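Local coordinates for protein chemotactic transducer PctC (Pseudomonas aeruginosa, PDB 5LTV) that serves as a bacterial chemotaxis receptor, binding gamma-amino-butanoic acid through its Cache ligand-binding domain, at residues V60-P73 against L153-G167. Sequence-based numbering, arbitrary orientation. Where two conformers were deposited one is given.
Sequences VEGLASQLALLDQP and LPVRHAGQLLGVAAG
Val155 O accepts from two backbone N atoms, Leu162 N at 2.7 Å and Gly163 N at 3.3 Å. This is a classic beta bulge, with Leu162 and Gly163 both facing Val155, whose side chain packs on Ala64 and Leu67. His157 ND1 donates a hydrogen bond to the backbone O of Ala68, over 3.2 Å and with an N-H...O angle of 156°. The oxygen lies at the ring edge, close to the ring plane. The donor stands above the carbonyl plane of Ala68, 37° out of it. The imidazole extends to the helix because CG is anti to the backbone N (chi1 175°). Pro73 crosses the ring at about a right angle. Pro73 CG makes an off-centre CH-pi contact, 4.2 Å from the centroid of the His157 ring. Residues 60-68 belong to the last turns of the long helix 34-68, which packs against the hairpin of strands 153-157 and 160-167. Ala64 CB rests on methyls of both Leu153 and Val155, with Leu153 CD1 at 3.5 Å. Leu153 CD1 also meets Val60 CG1 at 3.8 Å. Val155 CG1 touches Leu67 CB at 3.8 Å, and Leu67 CD1 reaches Ala165 CB. On strand 160-170, Ala166 touches Tyr95 of the gamma-amino-butanoic acid pocket. The chemistry implies an apolar helix-on-sheet seam, with a single direct hydrogen bond across it that ties His157 to Ala68.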
ATOM      1  N   VAL A  60      -2.223  10.507   3.952  1.00 28.44           N
ATOM      2  CA  VAL A  60      -3.553   9.916   4.122  1.00 26.83           C
ATOM      3  C   VAL A  60      -4.095  10.240   5.508  1.00 27.59           C
ATOM      4  O   VAL A  60      -5.270  10.630   5.668  1.00 29.52           O
ATOM      5  CB  VAL A  60      -3.491   8.398   3.840  1.00 29.00           C
ATOM      6  CG1 VAL A  60      -4.779   7.719   4.184  1.00 26.20           C
ATOM      7  CG2 VAL A  60      -3.168   8.173   2.346  1.00 27.97           C
ATOM      8  N   GLU A  61      -3.219  10.183   6.514  1.00 22.50           N
ATOM      9  CA  GLU A  61      -3.589  10.654   7.833  1.00 23.57           C
ATOM     10  C   GLU A  61      -4.035  12.106   7.787  1.00 25.53           C
ATOM     11  O   GLU A  61      -5.009  12.487   8.459  1.00 23.06           O
ATOM     12  CB  GLU A  61      -2.421  10.499   8.814  1.00 25.07           C
ATOM     13  CG  GLU A  61      -2.321   9.133   9.409  1.00 34.38           C
ATOM     14  CD  GLU A  61      -0.891   8.679   9.721  1.00 45.95           C
ATOM     15  OE1 GLU A  61      -0.694   7.465   9.978  1.00 50.29           O
ATOM     16  OE2 GLU A  61       0.049   9.510   9.738  1.00 46.76           O
ATOM     17  N   GLY A  62      -3.324  12.944   7.028  1.00 21.99           N
ATOM     18  CA  GLY A  62      -3.690  14.356   7.021  1.00 21.77           C
ATOM     19  C   GLY A  62      -4.976  14.612   6.264  1.00 27.80           C
ATOM     20  O   GLY A  62      -5.701  15.581   6.551  1.00 26.26           O
ATOM     21  N   LEU A  63      -5.287  13.743   5.283  1.00 26.72           N
ATOM     22  CA  LEU A  63      -6.537  13.851   4.542  1.00 22.83           C
ATOM     23  C   LEU A  63      -7.706  13.579   5.469  1.00 24.15           C
ATOM     24  O   LEU A  63      -8.704  14.295   5.458  1.00 28.52           O
ATOM     25  CB  LEU A  63      -6.550  12.869   3.355  1.00 21.69           C
ATOM     26  CG  LEU A  63      -7.887  12.713   2.587  1.00 22.35           C
ATOM     27  CD1 LEU A  63      -8.472  14.050   2.175  1.00 20.94           C
ATOM     28  CD2 LEU A  63      -7.698  11.878   1.297  1.00 23.97           C
ATOM     29  N   ALA A  64      -7.582  12.536   6.292  1.00 28.89           N
ATOM     30  CA  ALA A  64      -8.611  12.245   7.285  1.00 31.89           C
ATOM     31  C   ALA A  64      -8.791  13.389   8.270  1.00 30.50           C
ATOM     32  O   ALA A  64      -9.930  13.783   8.565  1.00 30.32           O
ATOM     33  CB  ALA A  64      -8.264  10.956   8.033  1.00 29.82           C
ATOM     34  N   SER A  65      -7.695  13.925   8.821  1.00 26.00           N
ATOM     35  CA  SER A  65      -7.863  15.048   9.752  1.00 27.07           C
ATOM     36  C   SER A  65      -8.456  16.275   9.055  1.00 24.84           C
ATOM     37  O   SER A  65      -9.327  16.940   9.618  1.00 26.86           O
ATOM     38  CB  SER A  65      -6.542  15.398  10.444  1.00 27.50           C
ATOM     39  OG  SER A  65      -5.514  15.679   9.528  1.00 33.91           O
ATOM     40  N   GLN A  66      -8.018  16.587   7.831  1.00 21.78           N
ATOM     41  CA  GLN A  66      -8.647  17.681   7.090  1.00 29.68           C
ATOM     42  C   GLN A  66     -10.148  17.504   6.965  1.00 28.81           C
ATOM     43  O   GLN A  66     -10.898  18.477   7.088  1.00 28.24           O
ATOM     44  CB  GLN A  66      -8.092  17.757   5.694  1.00 29.77           C
ATOM     45  CG  GLN A  66      -6.923  18.540   5.463  1.00 37.73           C
ATOM     46  CD  GLN A  66      -6.533  18.313   4.067  1.00 33.83           C
ATOM     47  OE1 GLN A  66      -7.119  18.897   3.178  1.00 28.10           O
ATOM     48  NE2 GLN A  66      -5.513  17.498   3.858  1.00 34.54           N
ATOM     49  N   LEU A  67     -10.598  16.281   6.635  1.00 28.14           N
ATOM     50  CA  LEU A  67     -12.029  16.044   6.426  1.00 27.72           C
ATOM     51  C   LEU A  67     -12.803  16.094   7.736  1.00 26.90           C
ATOM     52  O   LEU A  67     -13.916  16.629   7.770  1.00 26.45           O
ATOM     53  CB  LEU A  67     -12.261  14.705   5.731  1.00 24.55           C
ATOM     54  CG  LEU A  67     -11.743  14.570   4.309  1.00 26.83           C
ATOM     55  CD1 LEU A  67     -11.721  13.120   3.853  1.00 31.24           C
ATOM     56  CD2 LEU A  67     -12.613  15.361   3.421  1.00 23.52           C
ATOM     57  N   ALA A  68     -12.234  15.549   8.831  1.00 22.88           N
ATOM     58  CA  ALA A  68     -12.883  15.681  10.136  1.00 24.84           C
ATOM     59  C   ALA A  68     -13.037  17.146  10.554  1.00 29.94           C
ATOM     60  O   ALA A  68     -13.908  17.471  11.372  1.00 32.00           O
ATOM     61  CB  ALA A  68     -12.098  14.917  11.219  1.00 23.06           C
ATOM     62  N   LEU A  69     -12.168  18.030  10.054  1.00 28.84           N
ATOM     63  CA  LEU A  69     -12.201  19.433  10.452  1.00 29.87           C
ATOM     64  C   LEU A  69     -13.217  20.249   9.682  1.00 29.25           C
ATOM     65  O   LEU A  69     -13.437  21.404  10.056  1.00 32.66           O
ATOM     66  CB  LEU A  69     -10.820  20.088  10.276  1.00 30.25           C
ATOM     67  CG  LEU A  69      -9.619  19.747  11.189  1.00 35.79           C
ATOM     68  CD1 LEU A  69      -8.414  20.575  10.796  1.00 34.88           C
ATOM     69  CD2 LEU A  69      -9.979  20.002  12.664  1.00 34.83           C
ATOM     70  N   LEU A  70     -13.772  19.730   8.591  1.00 27.55           N
ATOM     71  CA  LEU A  70     -14.816  20.461   7.849  1.00 32.29           C
ATOM     72  C   LEU A  70     -15.982  20.732   8.763  1.00 33.14           C
ATOM     73  O   LEU A  70     -16.569  19.794   9.313  1.00 38.18           O
ATOM     74  CB  LEU A  70     -15.304  19.645   6.647  1.00 29.10           C
ATOM     75  CG  LEU A  70     -14.281  19.366   5.538  1.00 30.43           C
ATOM     76  CD1 LEU A  70     -14.940  18.613   4.363  1.00 24.18           C
ATOM     77  CD2 LEU A  70     -13.666  20.677   5.079  1.00 27.23           C
ATOM     78  N   ASP A  71     -16.331  22.004   8.918  1.00 39.07           N
ATOM     79  CA  ASP A  71     -17.536  22.356   9.664  1.00 40.72           C
ATOM     80  C   ASP A  71     -18.801  21.864   8.973  1.00 38.74           C
ATOM     81  O   ASP A  71     -19.762  21.484   9.646  1.00 40.50           O
ATOM     82  CB  ASP A  71     -17.570  23.861   9.896  1.00 49.43           C
ATOM     83  CG  ASP A  71     -16.599  24.283  11.007  1.00 64.24           C
ATOM     84  OD1 ASP A  71     -16.475  23.531  12.008  1.00 66.76           O
ATOM     85  OD2 ASP A  71     -15.948  25.348  10.892  1.00 70.20           O
ATOM     86  N   GLN A  72     -18.808  21.826   7.644  1.00 40.01           N
ATOM     87  CA  GLN A  72     -19.958  21.364   6.874  1.00 42.66           C
ATOM     88  C   GLN A  72     -19.440  20.318   5.896  1.00 44.43           C
ATOM     89  O   GLN A  72     -18.970  20.652   4.794  1.00 46.16           O
ATOM     90  CB  GLN A  72     -20.647  22.531   6.155  1.00 49.92           C
ATOM     91  CG  GLN A  72     -21.928  22.161   5.415  1.00 57.73           C
ATOM     92  CD  GLN A  72     -23.049  21.641   6.341  1.00 64.11           C
ATOM     93  OE1 GLN A  72     -23.490  22.321   7.285  1.00 63.06           O
ATOM     94  NE2 GLN A  72     -23.499  20.416   6.071  1.00 67.82           N
ATOM     95  N   PRO A  73     -19.510  19.150   6.224  1.00 41.91           N
ATOM     96  CA  PRO A  73     -18.975  18.106   5.332  1.00 38.35           C
ATOM     97  C   PRO A  73     -20.000  17.605   4.319  1.00 34.79           C
ATOM     98  O   PRO A  73     -20.397  16.449   4.346  1.00 35.04           O
ATOM     99  CB  PRO A  73     -18.575  17.014   6.325  1.00 41.18           C
ATOM    100  CG  PRO A  73     -19.641  17.098   7.399  1.00 43.56           C
ATOM    101  CD  PRO A  73     -20.072  18.576   7.460  1.00 43.90           C
ATOM    102  N   LEU A 153      -8.298   4.693   6.194  1.00 26.51           N
ATOM    103  CA  LEU A 153      -8.624   4.837   7.602  1.00 28.13           C
ATOM    104  C   LEU A 153      -9.998   5.479   7.752  1.00 28.41           C
ATOM    105  O   LEU A 153     -10.400   6.289   6.908  1.00 27.03           O
ATOM    106  CB  LEU A 153      -7.560   5.656   8.358  1.00 34.13           C
ATOM    107  CG  LEU A 153      -6.895   6.980   7.948  1.00 34.02           C
ATOM    108  CD1 LEU A 153      -7.530   7.731   6.796  1.00 32.39           C
ATOM    109  CD2 LEU A 153      -6.781   7.876   9.180  1.00 29.87           C
ATOM    110  N   PRO A 154     -10.723   5.159   8.833  1.00 28.58           N
ATOM    111  CA  PRO A 154     -12.027   5.789   9.068  1.00 26.78           C
ATOM    112  C   PRO A 154     -11.881   7.279   9.280  1.00 26.33           C
ATOM    113  O   PRO A 154     -10.854   7.761   9.751  1.00 33.41           O
ATOM    114  CB  PRO A 154     -12.535   5.102  10.339  1.00 28.51           C
ATOM    115  CG  PRO A 154     -11.632   3.823  10.453  1.00 31.35           C
ATOM    116  CD  PRO A 154     -10.309   4.290   9.954  1.00 27.07           C
ATOM    117  N   VAL A 155     -12.919   8.010   8.881  1.00 29.75           N
ATOM    118  CA  VAL A 155     -13.076   9.452   9.107  1.00 28.94           C
ATOM    119  C   VAL A 155     -14.364   9.668   9.893  1.00 31.12           C
ATOM    120  O   VAL A 155     -15.452   9.282   9.437  1.00 31.67           O
ATOM    121  CB  VAL A 155     -13.141  10.229   7.775  1.00 30.55           C
ATOM    122  CG1 VAL A 155     -13.198  11.764   8.025  1.00 27.21           C
ATOM    123  CG2 VAL A 155     -11.964   9.847   6.881  1.00 30.65           C
ATOM    124  N   ARG A 156     -14.248  10.259  11.074  0.57 30.89           N
ATOM    125  CA  ARG A 156     -15.402  10.645  11.871  0.57 30.67           C
ATOM    126  C   ARG A 156     -15.511  12.167  11.871  0.57 31.58           C
ATOM    127  O   ARG A 156     -14.512  12.876  11.724  0.57 31.00           O
ATOM    128  CB  ARG A 156     -15.308  10.107  13.317  0.57 29.24           C
ATOM    129  CG  ARG A 156     -15.542   8.579  13.477  0.57 29.34           C
ATOM    130  CD  ARG A 156     -15.234   8.089  14.909  0.57 31.42           C
ATOM    131  NE  ARG A 156     -15.419   6.633  15.098  0.57 32.50           N
ATOM    132  CZ  ARG A 156     -14.498   5.703  14.829  0.57 29.95           C
ATOM    133  NH1 ARG A 156     -13.304   6.043  14.356  0.57 26.90           N
ATOM    134  NH2 ARG A 156     -14.774   4.425  15.031  0.57 34.85           N
ATOM    135  N   HIS A 157     -16.739  12.668  11.991  1.00 30.91           N
ATOM    136  CA  HIS A 157     -16.974  14.091  12.170  1.00 32.02           C
ATOM    137  C   HIS A 157     -17.817  14.256  13.424  1.00 30.79           C
ATOM    138  O   HIS A 157     -18.877  13.633  13.545  1.00 31.00           O
ATOM    139  CB  HIS A 157     -17.647  14.720  10.953  1.00 34.03           C
ATOM    140  CG  HIS A 157     -18.008  16.155  11.160  1.00 36.06           C
ATOM    141  ND1 HIS A 157     -17.072  17.121  11.466  1.00 39.78           N
ATOM    142  CD2 HIS A 157     -19.209  16.777  11.167  1.00 36.28           C
ATOM    143  CE1 HIS A 157     -17.680  18.285  11.613  1.00 36.70           C
ATOM    144  NE2 HIS A 157     -18.976  18.101  11.442  1.00 36.93           N
ATOM    145  N   ALA A 158     -17.311  15.034  14.386  1.00 30.31           N
ATOM    146  CA  ALA A 158     -17.975  15.181  15.686  1.00 29.50           C
ATOM    147  C   ALA A 158     -18.333  13.819  16.297  1.00 32.75           C
ATOM    148  O   ALA A 158     -19.386  13.662  16.936  1.00 32.81           O
ATOM    149  CB  ALA A 158     -19.231  16.058  15.562  1.00 24.72           C
ATOM    150  N   GLY A 159     -17.473  12.809  16.069  1.00 31.71           N
ATOM    151  CA  GLY A 159     -17.666  11.499  16.680  1.00 32.08           C
ATOM    152  C   GLY A 159     -18.538  10.516  15.907  1.00 31.86           C
ATOM    153  O   GLY A 159     -18.634   9.362  16.314  1.00 34.32           O
ATOM    154  N   GLN A 160     -19.156  10.941  14.815  1.00 23.35           N
ATOM    155  CA  GLN A 160     -20.004  10.120  13.950  1.00 25.29           C
ATOM    156  C   GLN A 160     -19.279   9.779  12.634  1.00 30.67           C
ATOM    157  O   GLN A 160     -18.640  10.641  12.013  1.00 28.05           O
ATOM    158  CB  GLN A 160     -21.311  10.875  13.647  1.00 25.04           C
ATOM    159  CG  GLN A 160     -22.119  11.224  14.908  1.00 26.46           C
ATOM    160  CD  GLN A 160     -22.607   9.952  15.598  1.00 32.96           C
ATOM    161  OE1 GLN A 160     -22.250   9.701  16.740  1.00 35.78           O
ATOM    162  NE2 GLN A 160     -23.390   9.154  14.899  1.00 32.02           N
ATOM    163  N   LEU A 161     -19.390   8.511  12.213  1.00 31.97           N
ATOM    164  CA  LEU A 161     -18.689   8.029  11.029  1.00 30.81           C
ATOM    165  C   LEU A 161     -19.099   8.781   9.762  1.00 33.85           C
ATOM    166  O   LEU A 161     -20.281   8.856   9.413  1.00 36.05           O
ATOM    167  CB  LEU A 161     -18.925   6.534  10.851  1.00 34.06           C
ATOM    168  CG  LEU A 161     -18.054   5.884   9.776  1.00 38.34           C
ATOM    169  CD1 LEU A 161     -16.595   5.969  10.185  1.00 36.75           C
ATOM    170  CD2 LEU A 161     -18.509   4.431   9.659  1.00 40.18           C
ATOM    171  N   LEU A 162     -18.110   9.394   9.103  1.00 33.10           N
ATOM    172  CA  LEU A 162     -18.304   9.953   7.777  1.00 28.67           C
ATOM    173  C   LEU A 162     -18.099   8.870   6.712  1.00 25.84           C
ATOM    174  O   LEU A 162     -18.924   8.700   5.806  1.00 31.69           O
ATOM    175  CB  LEU A 162     -17.343  11.136   7.578  1.00 25.85           C
ATOM    176  CG  LEU A 162     -17.369  11.685   6.148  1.00 28.63           C
ATOM    177  CD1 LEU A 162     -18.772  12.239   5.763  1.00 24.92           C
ATOM    178  CD2 LEU A 162     -16.271  12.735   5.951  1.00 28.72           C
ATOM    179  N   GLY A 163     -17.013   8.131   6.812  1.00 25.24           N
ATOM    180  CA  GLY A 163     -16.777   7.024   5.904  1.00 26.47           C
ATOM    181  C   GLY A 163     -15.355   6.549   6.072  1.00 26.84           C
ATOM    182  O   GLY A 163     -14.800   6.605   7.174  1.00 24.88           O
ATOM    183  N   VAL A 164     -14.767   6.122   4.951  1.00 25.15           N
ATOM    184  CA  VAL A 164     -13.366   5.724   4.910  1.00 27.18           C
ATOM    185  C   VAL A 164     -12.636   6.546   3.858  1.00 27.07           C
ATOM    186  O   VAL A 164     -13.051   6.596   2.695  1.00 26.30           O
ATOM    187  CB  VAL A 164     -13.221   4.224   4.644  1.00 28.22           C
ATOM    188  CG1 VAL A 164     -11.767   3.871   4.347  1.00 22.53           C
ATOM    189  CG2 VAL A 164     -13.750   3.461   5.843  1.00 22.15           C
ATOM    190  N   ALA A 165     -11.531   7.172   4.257  1.00 25.40           N
ATOM    191  CA  ALA A 165     -10.691   7.916   3.336  1.00 24.46           C
ATOM    192  C   ALA A 165      -9.481   7.062   2.989  1.00 27.54           C
ATOM    193  O   ALA A 165      -9.007   6.289   3.829  1.00 27.84           O
ATOM    194  CB  ALA A 165     -10.271   9.253   3.936  1.00 21.56           C
ATOM    195  N   ALA A 166      -9.044   7.140   1.728  1.00 26.73           N
ATOM    196  CA  ALA A 166      -7.907   6.353   1.255  1.00 28.27           C
ATOM    197  C   ALA A 166      -7.114   7.103   0.182  1.00 29.94           C
ATOM    198  O   ALA A 166      -7.609   8.033  -0.446  1.00 28.19           O
ATOM    199  CB  ALA A 166      -8.339   5.010   0.666  1.00 25.71           C
ATOM    200  N   GLY A 167      -5.868   6.667  -0.001  1.00 27.82           N
ATOM    201  CA  GLY A 167      -5.159   6.879  -1.257  1.00 24.86           C
ATOM    202  C   GLY A 167      -4.546   5.590  -1.752  1.00 23.46           C
ATOM    203  O   GLY A 167      -4.107   4.760  -0.965  1.00 25.25           O
TER